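Local atomic coordinates of O-methyltransferase (Saccharopolyspora spinosa, PDB entry 4CE0), a protein that probably transfers a methyl group from S-adenosylmethionine to the 4'-hydroxyl of the rhamnose of spinosyns, in a magnesium-dependent reaction of antibiotic biosynthesis. Residues L182-D187 and D194-L199; V209-Y214 and D221-F226. One frame throughout, in Å; residues are numbered along the deposited sequence.

Overall arrangement
Contacts 1 and 2 are successive strand-then-helix units of a Rossmann-like methyltransferase sheet, with centres about 8 Å apart. Strands 179-184 and 207-211 are parallel neighbours, joined here by a probable hydrogen bond from Leu184 N to Ile210 O (2.8 Å). In contact 1 all five touching residues are buried; contact 2 lies farther from the chain centre and ends in exposed Lys224. Both interfaces are largely apolar and lack hydrogen bonds across them, while the loops after their strands share one magnesium ion: Asp185 comes from contact 1, Asp212 and Asp213 from contact 2. SAH meets only the first. Helices 189-199 and 219-230 touch through Leu196 and Phe226.

Contact 1 of 2, residues L182-D187 and D194-L199; sequences LRLDGD and DSLRNL. With MG (magnesium ion), chain C; SAH (S-adenosyl-L-homocysteine), chain B.
Leu182 and Leu184, alternate residues of one strand, both turn their side chains toward helix 189-199 and carry most of the buried surface. The axes of strand 182-184 and helix 194-199 run nearly antiparallel (163°), 9.7 Å apart at their closest approach, as expected for a strand followed directly by its covering helix. Leu182 crosses Leu199 at about a right angle: its CD1 lies 3.7 Å from Leu199 CD1, while CD2 rests near Leu199 CB. One turn earlier on the helix, the isobutyl group of Leu184 divides its two branches. CD2 meets Leu196 CG at 3.6 Å, again crosswise, and CD1 comes 3.5 Å from Ser195 OG. With OG anti to the backbone N (chi1 179°), the serine brings its hydroxyl against this leucine; that buried oxygen is satisfied by a hydrogen bond with Thr82 of strand 78-82.

Past the strand, Asp185 stands between SAH and the metal: OD1 binds magnesium at 2.0 Å, and OD2 lies 2.9 Å from SAH O. Arg183 NH1 forms a salt bridge to the same OD2 (3.0 Å); the oxygen lies nearly in the guanidinium plane, while the nitrogen stands 43° above the carboxylate plane. Asp187 joins the site indirectly, its OD1 accepting from metal-bound water 2 at 2.7 Å. The chemistry thus divides along the segment: leucines seat the strand on its helix, whereas the charged residues project into the SAH and metal site. Magnesium at OD1, with Arg183 and metal-bound water 1 at OD2, together fix the rotation of the Asp185 carboxylate.

Contact 2 of 2, residues V209-Y214 and D221-F226; sequences VIIDDY and DAVKGF. With MG (magnesium ion), chain C.
The Tyr214 ring is the flat group that meets the helix, and Val223 approaches it obliquely, neither squarely over a face nor at an edge: CG1 lies 4.1 Å from Tyr214 CE1, the two side chains crossing at about a right angle. Beyond the ring, Tyr214 OH passes 4.0 Å from Lys224 CD, against the aliphatic part of a chain bent at chi3 and chi4. The tyrosine extends this way because CG is anti to its own N (chi1 -180°), which carries the ring out toward the helix. Val223 uses its second methyl group for the strand: CG2 meets Ile211 CD1 tip to tip at 3.8 Å and also touches Ile211 CG2. One valine therefore bridges the end of the strand and the loop after it.

That loop turns two carboxylates to the metal. Asp212 OD2 coordinates magnesium at 2.0 Å and Asp213 OD2 at 2.1 Å, while Asp213 OD1 accepts a hydrogen bond of 2.7 Å from water 3, also a metal ligand. Asp185 and two further waters complete six ligands. Asp212 keeps its other oxygen, OD1, for a salt bridge with Arg59; magnesium and this arginine would tend to hold its carboxylate in a fixed orientation.

Strand 207-211 lies between parallel strand 179-184 and antiparallel strand 244-247, and Val223 and Tyr214 also touch the latter. On helix 219-230, Ala222 and Phe226 pack on helix 189-199, while Ile210 of the strand contacts helix 56-73.

Contact 1 of 2, residues L182-D187 and D194-L199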
loop_
_atom_site.group_PDB
_atom_site.type_symbol
_atom_site.label_atom_id
_atom_site.label_comp_id
_atom_site.label_asym_id
_atom_site.label_seq_id
_atom_site.Cartn_x
_atom_site.Cartn_y
_atom_site.Cartn_z
ATOM N N LEU A 182 -14.607 16.050 12.102
ATOM C CA LEU A 182 -13.654 17.055 12.559
ATOM C C LEU A 182 -12.649 16.323 13.409
ATOM O O LEU A 182 -12.995 15.799 14.478
ATOM C CB LEU A 182 -14.375 18.162 13.367
ATOM C CG LEU A 182 -13.484 19.135 14.160
ATOM C CD1 LEU A 182 -12.548 19.886 13.202
ATOM C CD2 LEU A 182 -14.319 20.119 15.023
ATOM N N ARG A 183 -11.417 16.224 12.909
ATOM C CA ARG A 183 -10.355 15.512 13.616
ATOM C C ARG A 183 -9.355 16.511 14.202
ATOM O O ARG A 183 -8.829 17.355 13.488
ATOM C CB ARG A 183 -9.670 14.496 12.709
ATOM C CG ARG A 183 -8.721 13.569 13.454
ATOM C CD ARG A 183 -8.116 12.454 12.573
ATOM N NE ARG A 183 -7.817 11.399 13.507
ATOM C CZ ARG A 183 -6.728 11.334 14.258
ATOM N NH1 ARG A 183 -5.719 12.192 14.083
ATOM N NH2 ARG A 183 -6.644 10.360 15.151
ATOM N N LEU A 184 -9.156 16.446 15.521
ATOM C CA LEU A 184 -8.246 17.363 16.237
ATOM C C LEU A 184 -7.004 16.601 16.628
ATOM O O LEU A 184 -7.069 15.581 17.339
ATOM C CB LEU A 184 -8.888 17.943 17.474
ATOM C CG LEU A 184 -9.758 19.181 17.325
ATOM C CD1 LEU A 184 -10.945 18.926 16.444
ATOM C CD2 LEU A 184 -10.202 19.595 18.698
ATOM N N ASP A 185 -5.878 17.057 16.123
ATOM C CA ASP A 185 -4.624 16.416 16.438
ATOM C C ASP A 185 -3.566 17.487 16.553
ATOM O O ASP A 185 -2.475 17.357 16.022
ATOM C CB ASP A 185 -4.268 15.364 15.378
ATOM C CG ASP A 185 -3.320 14.290 15.905
ATOM O OD1 ASP A 185 -2.797 14.457 17.049
ATOM O OD2 ASP A 185 -3.106 13.271 15.183
ATOM N N GLY A 186 -3.935 18.586 17.195
ATOM C CA GLY A 186 -2.971 19.519 17.755
ATOM C C GLY A 186 -2.933 19.166 19.228
ATOM O O GLY A 186 -3.973 19.003 19.866
ATOM N N ASP A 187 -1.744 19.002 19.778
ATOM C CA ASP A 187 -1.629 18.559 21.157
ATOM C C ASP A 187 -1.963 19.641 22.192
ATOM O O ASP A 187 -2.454 19.344 23.277
ATOM C CB ASP A 187 -0.211 18.063 21.384
ATOM C CG ASP A 187 0.095 16.817 20.571
ATOM O OD1 ASP A 187 -0.686 15.839 20.673
ATOM O OD2 ASP A 187 1.091 16.823 19.817
ATOM N N ASP A 194 -8.861 26.463 19.865
ATOM C CA ASP A 194 -9.069 27.256 18.642
ATOM C C ASP A 194 -9.783 26.459 17.559
ATOM O O ASP A 194 -10.602 27.005 16.813
ATOM C CB ASP A 194 -7.734 27.777 18.098
ATOM C CG ASP A 194 -7.163 28.905 18.939
ATOM O OD1 ASP A 194 -7.966 29.638 19.571
ATOM O OD2 ASP A 194 -5.918 29.047 18.973
ATOM N N SER A 195 -9.462 25.171 17.468
ATOM C CA SER A 195 -10.111 24.309 16.522
ATOM C C SER A 195 -11.573 24.074 16.909
ATOM O O SER A 195 -12.466 24.161 16.077
ATOM C CB SER A 195 -9.324 22.976 16.394
ATOM O OG SER A 195 -9.981 22.114 15.479
ATOM N N LEU A 196 -11.822 23.761 18.172
ATOM C CA LEU A 196 -13.190 23.502 18.618
ATOM C C LEU A 196 -14.033 24.749 18.501
ATOM O O LEU A 196 -15.116 24.702 17.924
ATOM C CB LEU A 196 -13.241 22.981 20.075
ATOM C CG LEU A 196 -12.780 21.537 20.260
ATOM C CD1 LEU A 196 -12.674 21.230 21.738
ATOM C CD2 LEU A 196 -13.737 20.579 19.579
ATOM N N ARG A 197 -13.552 25.857 19.053
ATOM C CA ARG A 197 -14.326 27.117 19.015
ATOM C C ARG A 197 -14.751 27.506 17.594
ATOM O O ARG A 197 -15.877 27.930 17.365
ATOM C CB ARG A 197 -13.528 28.278 19.587
ATOM C CG ARG A 197 -13.390 28.240 21.090
ATOM C CD ARG A 197 -12.913 29.578 21.697
ATOM N NE ARG A 197 -12.601 29.374 23.107
ATOM C CZ ARG A 197 -13.520 29.158 24.047
ATOM N NH1 ARG A 197 -14.819 29.168 23.739
ATOM N NH2 ARG A 197 -13.145 28.941 25.297
ATOM N N ASN A 198 -13.846 27.358 16.636
ATOM C CA ASN A 198 -14.123 27.788 15.281
ATOM C C ASN A 198 -14.795 26.751 14.381
ATOM O O ASN A 198 -15.528 27.136 13.465
ATOM C CB ASN A 198 -12.836 28.322 14.631
ATOM C CG ASN A 198 -12.273 29.558 15.379
ATOM O OD1 ASN A 198 -12.868 30.614 15.330
ATOM N ND2 ASN A 198 -11.136 29.412 16.049
ATOM N N LEU A 199 -14.560 25.452 14.608
ATOM C CA LEU A 199 -15.051 24.448 13.654
ATOM C C LEU A 199 -16.188 23.586 14.176
ATOM O O LEU A 199 -17.004 23.100 13.396
ATOM C CB LEU A 199 -13.899 23.569 13.145
ATOM C CG LEU A 199 -12.750 24.299 12.446
ATOM C CD1 LEU A 199 -11.675 23.275 12.015
ATOM C CD2 LEU A 199 -13.241 25.114 11.241
HETATM MG MG MG C . -2.137 12.939 18.255
HETATM N N SAH B . 0.450 12.073 12.239
HETATM C CA SAH B . -0.355 13.021 13.028
HETATM C CB SAH B . 0.144 14.443 13.084
HETATM C CG SAH B . -0.350 15.554 14.010
HETATM S SD SAH B . 1.175 16.221 14.743
HETATM C C SAH B . -1.586 12.960 12.216
HETATM O O SAH B . -2.382 13.863 12.411
HETATM O OXT SAH B . -1.525 11.842 11.410
HETATM C "C5'" SAH B . 0.644 17.891 15.264
HETATM C "C4'" SAH B . 0.448 18.883 14.108
HETATM O "O4'" SAH B . -0.305 19.999 14.533
HETATM C "C3'" SAH B . 1.747 19.469 13.544
HETATM O "O3'" SAH B . 1.777 19.178 12.162
HETATM C "C2'" SAH B . 1.722 20.976 13.826
HETATM O "O2'" SAH B . 2.331 21.861 12.861
HETATM C "C1'" SAH B . 0.219 21.213 13.996
HETATM N N9 SAH B . -0.190 22.320 14.893
HETATM C C8 SAH B . -0.263 22.251 16.268
HETATM N N7 SAH B . -0.732 23.425 16.714
HETATM C C5 SAH B . -0.999 24.226 15.660
HETATM C C6 SAH B . -1.489 25.529 15.540
HETATM N N6 SAH B . -1.818 26.244 16.613
HETATM N N1 SAH B . -1.630 26.094 14.295
HETATM C C2 SAH B . -1.322 25.390 13.149
HETATM N N3 SAH B . -0.811 24.120 13.285
HETATM C C4 SAH B . -0.684 23.528 14.505
HETATM O O HOH W 1 -0.776 12.166 16.750
HETATM O O HOH W 2 -0.441 14.095 18.616
HETATM O O HOH W 3 -0.779 11.491 19.373
#

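Contact 2 of 2, residues V209-Y214 and D221-F226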
loop_
_atom_site.group_PDB
_atom_site.type_symbol
_atom_site.label_atom_id
_atom_site.label_comp_id
_atom_site.label_asym_id
_atom_site.label_seq_id
_atom_site.Cartn_x
_atom_site.Cartn_y
_atom_site.Cartn_z
ATOM N N VAL A 209 -16.709 14.342 16.183
ATOM C CA VAL A 209 -15.492 14.974 16.669
ATOM C C VAL A 209 -14.571 13.884 17.186
ATOM O O VAL A 209 -14.956 13.084 18.063
ATOM C CB VAL A 209 -15.723 15.967 17.822
ATOM C CG1 VAL A 209 -14.409 16.656 18.124
ATOM C CG2 VAL A 209 -16.737 16.961 17.459
ATOM N N ILE A 210 -13.357 13.872 16.636
ATOM C CA ILE A 210 -12.318 12.953 17.021
ATOM C C ILE A 210 -11.182 13.717 17.710
ATOM O O ILE A 210 -10.646 14.696 17.190
ATOM C CB ILE A 210 -11.807 12.190 15.803
ATOM C CG1 ILE A 210 -12.915 11.313 15.215
ATOM C CG2 ILE A 210 -10.634 11.304 16.176
ATOM C CD1 ILE A 210 -12.560 10.731 13.893
ATOM N N ILE A 211 -10.834 13.283 18.909
ATOM C CA ILE A 211 -9.794 13.954 19.705
ATOM C C ILE A 211 -8.606 12.990 19.794
ATOM O O ILE A 211 -8.656 12.003 20.519
ATOM C CB ILE A 211 -10.269 14.280 21.109
ATOM C CG1 ILE A 211 -11.627 14.987 21.102
ATOM C CG2 ILE A 211 -9.225 15.128 21.826
ATOM C CD1 ILE A 211 -11.593 16.412 20.576
ATOM N N ASP A 212 -7.528 13.268 19.074
ATOM C CA ASP A 212 -6.528 12.243 18.915
ATOM C C ASP A 212 -5.777 11.974 20.224
ATOM O O ASP A 212 -5.328 10.863 20.439
ATOM C CB ASP A 212 -5.536 12.601 17.793
ATOM C CG ASP A 212 -4.604 11.446 17.459
ATOM O OD1 ASP A 212 -5.071 10.489 16.801
ATOM O OD2 ASP A 212 -3.418 11.467 17.868
ATOM N N ASP A 213 -5.643 12.999 21.068
ATOM C CA ASP A 213 -4.888 12.907 22.321
ATOM C C ASP A 213 -5.714 13.355 23.509
ATOM O O ASP A 213 -5.240 14.111 24.372
ATOM C CB ASP A 213 -3.632 13.781 22.256
ATOM C CG ASP A 213 -2.628 13.260 21.271
ATOM O OD1 ASP A 213 -1.850 12.354 21.644
ATOM O OD2 ASP A 213 -2.648 13.722 20.115
ATOM N N TYR A 214 -6.932 12.852 23.581
ATOM C CA TYR A 214 -7.830 13.208 24.671
ATOM C C TYR A 214 -7.227 13.008 26.059
ATOM O O TYR A 214 -7.688 13.624 27.010
ATOM C CB TYR A 214 -9.100 12.375 24.603
ATOM C CG TYR A 214 -10.069 12.708 25.710
ATOM C CD1 TYR A 214 -10.485 14.010 25.938
ATOM C CD2 TYR A 214 -10.564 11.716 26.533
ATOM C CE1 TYR A 214 -11.376 14.314 26.983
ATOM C CE2 TYR A 214 -11.454 11.990 27.574
ATOM C CZ TYR A 214 -11.857 13.294 27.791
ATOM O OH TYR A 214 -12.745 13.574 28.795
ATOM N N ASP A 221 -8.168 19.184 28.969
ATOM C CA ASP A 221 -8.656 20.400 29.581
ATOM C C ASP A 221 -9.387 21.316 28.604
ATOM O O ASP A 221 -10.416 21.885 28.951
ATOM C CB ASP A 221 -7.502 21.097 30.300
ATOM C CG ASP A 221 -7.101 20.366 31.612
ATOM O OD1 ASP A 221 -7.635 19.260 31.905
ATOM O OD2 ASP A 221 -6.244 20.893 32.354
ATOM N N ALA A 222 -8.897 21.442 27.370
ATOM C CA ALA A 222 -9.626 22.217 26.385
ATOM C C ALA A 222 -10.976 21.587 26.055
ATOM O O ALA A 222 -11.972 22.288 25.925
ATOM C CB ALA A 222 -8.802 22.424 25.109
ATOM N N VAL A 223 -10.995 20.269 25.890
ATOM C CA VAL A 223 -12.195 19.565 25.463
ATOM C C VAL A 223 -13.276 19.659 26.538
ATOM O O VAL A 223 -14.430 19.980 26.264
ATOM C CB VAL A 223 -11.883 18.074 25.175
ATOM C CG1 VAL A 223 -13.156 17.322 24.866
ATOM C CG2 VAL A 223 -10.830 17.919 24.026
ATOM N N LYS A 224 -12.899 19.364 27.774
ATOM C CA LYS A 224 -13.826 19.529 28.875
ATOM C C LYS A 224 -14.209 21.026 29.040
ATOM O O LYS A 224 -15.391 21.360 29.198
ATOM C CB LYS A 224 -13.230 18.910 30.150
ATOM C CG LYS A 224 -13.129 17.377 30.052
ATOM C CD LYS A 224 -12.279 16.735 31.144
ATOM C CE LYS A 224 -12.847 17.007 32.524
ATOM N NZ LYS A 224 -13.737 15.917 33.031
ATOM N N GLY A 225 -13.239 21.929 28.956
ATOM C CA GLY A 225 -13.547 23.345 29.124
ATOM C C GLY A 225 -14.482 23.819 28.024
ATOM O O GLY A 225 -15.436 24.544 28.266
ATOM N N PHE A 226 -14.226 23.389 26.797
ATOM C CA PHE A 226 -15.107 23.752 25.692
ATOM C C PHE A 226 -16.492 23.109 25.859
ATOM O O PHE A 226 -17.508 23.772 25.693
ATOM C CB PHE A 226 -14.491 23.382 24.329
ATOM C CG PHE A 226 -15.407 23.646 23.177
ATOM C CD1 PHE A 226 -15.635 24.942 22.739
ATOM C CD2 PHE A 226 -16.091 22.610 22.567
ATOM C CE1 PHE A 226 -16.515 25.190 21.701
ATOM C CE2 PHE A 226 -16.954 22.854 21.517
ATOM C CZ PHE A 226 -17.161 24.141 21.084
HETATM MG MG MG C . -2.137 12.939 18.255
HETATM O O HOH W 3 -0.779 11.491 19.373
HETATM O O HOH W 1 -0.776 12.166 16.750
HETATM O O HOH W 2 -0.441 14.095 18.616
#